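Local coordinates for protein NADP-dependent alcohol dehydrogenase (Entamoeba histolytica, PDB 2OUI) that probably catalyses the reversible, NADP(H)-dependent interconversion of alcohols with aldehydes or ketones as a zinc-containing member of the medium-chain dehydrogenase family, at residues 335-338 and 343-346. The protein carries 1 engineered substitution. Residues are numbered along the deposited sequence; the frame is centred on the assembly and turned at random.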
loop_
_atom_site.group_PDB
_atom_site.type_symbol
_atom_site.label_atom_id
_atom_site.label_comp_id
_atom_site.label_asym_id
_atom_site.label_seq_id
_atom_site.Cartn_x
_atom_site.Cartn_y
_atom_site.Cartn_z
ATOM N N MET A 335 34.233 18.590 -13.507
ATOM C CA MET A 335 34.385 20.048 -13.308
ATOM C C MET A 335 33.222 20.880 -13.854
ATOM O O MET A 335 32.888 21.931 -13.288
ATOM C CB MET A 335 35.707 20.537 -13.872
ATOM C CG MET A 335 36.923 20.085 -13.077
ATOM S SD MET A 335 36.769 20.358 -11.294
ATOM C CE MET A 335 38.490 20.296 -10.831
ATOM N N LEU A 336 32.594 20.398 -14.929
ATOM C CA LEU A 336 31.357 20.991 -15.454
ATOM C C LEU A 336 30.223 20.935 -14.451
ATOM O O LEU A 336 29.443 21.878 -14.361
ATOM C CB LEU A 336 30.895 20.282 -16.739
ATOM C CG LEU A 336 31.553 20.602 -18.089
ATOM C CD1 LEU A 336 30.969 19.683 -19.167
ATOM C CD2 LEU A 336 31.332 22.054 -18.451
ATOM N N MET A 337 30.120 19.836 -13.710
ATOM C CA MET A 337 29.035 19.665 -12.743
ATOM C C MET A 337 29.187 20.626 -11.576
ATOM O O MET A 337 28.188 21.003 -10.926
ATOM C CB MET A 337 28.964 18.225 -12.213
ATOM C CG MET A 337 28.747 17.171 -13.280
ATOM S SD MET A 337 27.299 17.464 -14.314
ATOM C CE MET A 337 25.980 16.732 -13.366
ATOM N N LYS A 338 30.442 20.990 -11.312
ATOM C CA LYS A 338 30.791 21.927 -10.261
ATOM C C LYS A 338 30.514 23.355 -10.739
ATOM O O LYS A 338 29.861 24.128 -10.041
ATOM C CB LYS A 338 32.267 21.786 -9.879
ATOM C CG LYS A 338 32.654 22.599 -8.639
ATOM C CD LYS A 338 34.137 22.943 -8.629
ATOM C CE LYS A 338 34.552 23.581 -7.311
ATOM N NZ LYS A 338 33.488 24.440 -6.735
ATOM N N ASP A 343 24.627 25.945 -20.608
ATOM C CA ASP A 343 24.637 24.882 -21.594
ATOM C C ASP A 343 24.368 23.470 -21.030
ATOM O O ASP A 343 24.019 22.555 -21.781
ATOM C CB ASP A 343 26.079 24.894 -22.158
ATOM C CG ASP A 343 26.176 24.406 -23.594
ATOM O OD1 ASP A 343 25.529 23.391 -23.954
ATOM O OD2 ASP A 343 26.937 25.034 -24.367
ATOM N N LEU A 344 24.528 23.307 -19.716
ATOM C CA LEU A 344 24.701 21.989 -19.110
ATOM C C LEU A 344 23.409 21.335 -18.644
ATOM O O LEU A 344 22.572 21.975 -18.013
ATOM C CB LEU A 344 25.672 22.077 -17.917
ATOM C CG LEU A 344 25.881 20.802 -17.068
ATOM C CD1 LEU A 344 26.809 19.873 -17.797
ATOM C CD2 LEU A 344 26.449 21.112 -15.700
ATOM N N ILE A 345 23.269 20.051 -18.979
ATOM C CA ILE A 345 22.387 19.136 -18.252
ATOM C C ILE A 345 23.290 17.986 -17.773
ATOM O O ILE A 345 23.633 17.915 -16.600
ATOM C CB ILE A 345 21.182 18.631 -19.111
ATOM C CG1 ILE A 345 20.330 19.832 -19.570
ATOM C CG2 ILE A 345 20.355 17.590 -18.312
ATOM C CD1 ILE A 345 19.201 19.484 -20.539
ATOM N N LYS A 346 23.756 17.139 -18.691
ATOM C CA LYS A 346 24.569 15.994 -18.280
ATOM C C LYS A 346 25.670 15.719 -19.317
ATOM O O LYS A 346 25.379 15.624 -20.498
ATOM C CB LYS A 346 23.632 14.790 -18.128
ATOM C CG LYS A 346 24.171 13.638 -17.362
ATOM C CD LYS A 346 24.182 13.880 -15.872
ATOM C CE LYS A 346 24.655 12.597 -15.221
ATOM N NZ LYS A 346 24.725 12.694 -13.737
#
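Leu-336 and Met-337, on the last turn of helix 329-339, pack against Leu-344 in a buried, apolar helix-to-loop contact in the GroES-like part of a medium-chain alcohol dehydrogenase. It illustrates how a helix packs against the loop that leads into the next strand: the chain leaves the helix, passes across its flank through the loop and enters strand 346-350, which runs parallel to strand 320-325 in the mixed sheet. Leu-344 is the wedge. With its CG anti to the backbone N (chi1 175°), it carries both methyls to the helix, CD1 lying 4.2 Å from CB of Leu-336 and CD2 facing SD of Met-337 at 4.0 Å. The methionine and leucine side chains cross at about a right angle, and bends at chi2 and chi3 (-55° and -85°) curl the thioether toward the loop. The methyl CE of Met-337 thereby comes within 4.2 Å of CD in the aliphatic part of Lys-346. The NZ of that lysine is engaged elsewhere, hydrogen-bonded to Pro-36 O and salt-bridged to Glu-60, beside the zinc site of Cys-37, His-59 and Asp-150. Back at the wedge, CD2 of Leu-344 sits just 3.4 Å from the carbonyl O of Leu-336.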